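Local coordinates for protein acyl-homoserine-lactone synthase (Mesorhizobium sp. ORS 3359, PDB 6WNS) that synthesises acyl-homoserine lactone quorum-sensing signals, probably by joining an acyl group carried on coenzyme A to S-adenosylmethionine and closing the lactone, at residues A[21-24]-A[25-28]. Numbering follows the deposited sequence.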
ATOM      1  N   ARG A  21       1.077  14.752   9.491  1.00 49.05           N
ATOM      2  CA  ARG A  21      -0.316  14.278   9.683  1.00 51.29           C
ATOM      3  C   ARG A  21      -0.380  12.779   9.394  1.00 47.75           C
ATOM      4  O   ARG A  21      -1.065  12.079  10.108  1.00 45.09           O
ATOM      5  CB  ARG A  21      -1.288  15.094   8.820  1.00 59.14           C
ATOM      6  CG  ARG A  21      -1.438  16.527   9.329  1.00 64.06           C
ATOM      7  CD  ARG A  21      -2.646  17.250   8.776  1.00 74.27           C
ATOM      8  NE  ARG A  21      -2.761  17.154   7.329  1.00 80.32           N
ATOM      9  CZ  ARG A  21      -2.173  17.977   6.462  1.00 83.72           C
ATOM     10  NH1 ARG A  21      -1.395  18.968   6.895  1.00 76.88           N
ATOM     11  NH2 ARG A  21      -2.393  17.789   5.166  1.00 85.48           N
ATOM     12  N   TYR A  22       0.327  12.318   8.359  1.00 47.44           N
ATOM     13  CA  TYR A  22       0.310  10.909   7.937  1.00 44.68           C
ATOM     14  C   TYR A  22       0.805  10.032   9.124  1.00 39.62           C
ATOM     15  O   TYR A  22       0.152   9.020   9.430  1.00 40.58           O
ATOM     16  CB  TYR A  22       1.193  10.757   6.689  1.00 46.90           C
ATOM     17  CG  TYR A  22       1.506   9.331   6.351  1.00 42.78           C
ATOM     18  CD1 TYR A  22       0.504   8.482   5.892  1.00 42.74           C
ATOM     19  CD2 TYR A  22       2.783   8.793   6.520  1.00 42.01           C
ATOM     20  CE1 TYR A  22       0.738   7.136   5.677  1.00 41.69           C
ATOM     21  CE2 TYR A  22       3.042   7.457   6.207  1.00 40.82           C
ATOM     22  CZ  TYR A  22       2.037   6.640   5.716  1.00 42.63           C
ATOM     23  OH  TYR A  22       2.314   5.330   5.457  1.00 39.44           O
ATOM     24  N   PHE A  23       1.923  10.384   9.766  1.00 37.67           N
ATOM     25  CA  PHE A  23       2.463   9.570  10.886  1.00 36.68           C
ATOM     26  C   PHE A  23       1.540   9.623  12.125  1.00 41.46           C
ATOM     27  O   PHE A  23       1.444   8.665  12.915  1.00 36.91           O
ATOM     28  CB  PHE A  23       3.892   9.946  11.179  1.00 36.80           C
ATOM     29  CG  PHE A  23       4.800   9.351  10.135  1.00 36.73           C
ATOM     30  CD1 PHE A  23       5.448  10.160   9.214  1.00 37.05           C
ATOM     31  CD2 PHE A  23       5.011   7.991  10.078  1.00 41.48           C
ATOM     32  CE1 PHE A  23       6.272   9.619   8.221  1.00 40.22           C
ATOM     33  CE2 PHE A  23       5.841   7.450   9.110  1.00 39.42           C
ATOM     34  CZ  PHE A  23       6.447   8.256   8.160  1.00 38.34           C
ATOM     35  N   ARG A  24       0.802  10.701  12.286  1.00 41.48           N
ATOM     36  CA  ARG A  24      -0.204  10.837  13.383  1.00 42.51           C
ATOM     37  C   ARG A  24      -1.382   9.939  13.071  1.00 41.79           C
ATOM     38  O   ARG A  24      -1.907   9.300  13.992  1.00 43.10           O
ATOM     39  CB  ARG A  24      -0.634  12.308  13.538  1.00 48.29           C
ATOM     40  CG  ARG A  24       0.504  13.211  14.008  1.00 51.91           C
ATOM     41  CD  ARG A  24       0.077  14.509  14.728  1.00 62.18           C
ATOM     42  NE  ARG A  24       0.943  15.680  14.549  1.00 70.13           N
ATOM     43  CZ  ARG A  24       2.279  15.720  14.344  1.00 86.40           C
ATOM     44  NH1 ARG A  24       3.003  14.607  14.262  1.00 96.74           N
ATOM     45  NH2 ARG A  24       2.891  16.898  14.186  1.00 90.36           N
ATOM     46  N   ILE A  25      -1.832   9.938  11.813  1.00 43.88           N
ATOM     47  CA  ILE A  25      -2.919   9.068  11.329  1.00 44.36           C
ATOM     48  C   ILE A  25      -2.567   7.598  11.568  1.00 44.52           C
ATOM     49  O   ILE A  25      -3.438   6.802  12.015  1.00 45.41           O
ATOM     50  CB  ILE A  25      -3.241   9.408   9.870  1.00 48.99           C
ATOM     51  CG1 ILE A  25      -3.984  10.741   9.800  1.00 51.63           C
ATOM     52  CG2 ILE A  25      -4.034   8.297   9.254  1.00 52.01           C
ATOM     53  CD1 ILE A  25      -4.204  11.251   8.374  1.00 57.00           C
ATOM     54  N   ARG A  26      -1.343   7.210  11.286  1.00 41.50           N
ATOM     55  CA  ARG A  26      -0.894   5.809  11.563  1.00 42.41           C
ATOM     56  C   ARG A  26      -1.005   5.466  13.042  1.00 37.57           C
ATOM     57  O   ARG A  26      -1.360   4.297  13.416  1.00 38.55           O
ATOM     58  CB  ARG A  26       0.526   5.678  11.000  1.00 41.02           C
ATOM     59  CG  ARG A  26       0.403   5.520   9.492  1.00 45.11           C
ATOM     60  CD  ARG A  26       1.677   5.332   8.783  1.00 42.50           C
ATOM     61  NE  ARG A  26       2.456   4.235   9.366  1.00 41.56           N
ATOM     62  CZ  ARG A  26       3.674   3.945   8.932  1.00 37.09           C
ATOM     63  NH1 ARG A  26       4.089   4.438   7.789  1.00 37.60           N
ATOM     64  NH2 ARG A  26       4.449   3.153   9.629  1.00 35.66           N
ATOM     65  N   TYR A  27      -0.778   6.435  13.912  1.00 40.87           N
ATOM     66  CA  TYR A  27      -1.029   6.235  15.357  1.00 40.98           C
ATOM     67  C   TYR A  27      -2.520   5.957  15.566  1.00 44.78           C
ATOM     68  O   TYR A  27      -2.844   4.942  16.192  1.00 46.38           O
ATOM     69  CB  TYR A  27      -0.562   7.427  16.177  1.00 43.90           C
ATOM     70  CG  TYR A  27      -1.189   7.464  17.519  1.00 46.16           C
ATOM     71  CD1 TYR A  27      -0.630   6.714  18.530  1.00 49.52           C
ATOM     72  CD2 TYR A  27      -2.359   8.172  17.780  1.00 54.21           C
ATOM     73  CE1 TYR A  27      -1.162   6.704  19.793  1.00 51.82           C
ATOM     74  CE2 TYR A  27      -2.913   8.180  19.055  1.00 53.80           C
ATOM     75  CZ  TYR A  27      -2.320   7.418  20.052  1.00 58.82           C
ATOM     76  OH  TYR A  27      -2.772   7.360  21.337  1.00 62.09           O
ATOM     77  N   ASP A  28      -3.391   6.754  14.960  1.00 44.16           N
ATOM     78  CA  ASP A  28      -4.867   6.576  15.138  1.00 48.58           C
ATOM     79  C   ASP A  28      -5.292   5.187  14.650  1.00 47.29           C
ATOM     80  O   ASP A  28      -6.118   4.524  15.320  1.00 52.27           O
ATOM     81  CB  ASP A  28      -5.646   7.667  14.433  1.00 51.66           C
ATOM     82  CG  ASP A  28      -5.382   9.070  14.956  1.00 55.19           C
ATOM     83  OD1 ASP A  28      -5.102   9.228  16.136  1.00 55.50           O
ATOM     84  OD2 ASP A  28      -5.415   9.996  14.144  1.00 65.48           O
TER
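Arg-26 lays its side chain across the ring of Tyr-22, one turn earlier on helix 16-31, an i to i+4 pairing. Its CD sits over one face of the ring, near the hydroxyl end, 3.4 Å from Tyr-22 CZ. The chain then bends at chi3 (53°), and the guanidinium turns back to the phenol oxygen. Arg-26 NH1 donates a hydrogen bond to Tyr-22 OH at 3.1 Å. The bond is somewhat bent, and the oxygen lies somewhat out of the guanidinium plane. Ring and guanidinium planes stand 79° apart, so this is no stack. The Tyr-22 ring reaches this place with CG anti to the backbone N (chi1 167°).

Phe-23 runs alongside Arg-26, pointing the same way. Its CE2 lies over one face of the guanidinium, 3.7 Å from Arg-26 NH1, with the two planes inclined to each other. The guanidinium thus has a ring carbon of Phe-23 over one face and the phenol oxygen near its edge. Outside these residues, salt bridges from NH2 to Asp-51 and from NE to Glu-46 fix its rotation and probably offset the nearby charge of Arg-105. With an alanine here, Asp-51 and Glu-46 would probably lose a common cationic partner, and the Tyr-22 hydroxyl the NH1 donor that helps fix it.

On another side of the helix, Ile-25 CG1 comes to 3.2 Å from Arg-21 O, and the side chain also touches Ile-67 and Met-109 in neighbouring loops. That same oxygen accepts the helical bond from Ile-25 N at 2.8 Å. The matching bond from Arg-26 N to Tyr-22 O is 3.0 Å.

The aromatic pair faces the mixed sheet of this acetyltransferase-clan fold. Tyr-22 touches Leu-59, and both rings meet Tyr-57, so helix 16-31 packs here on strand 56-60.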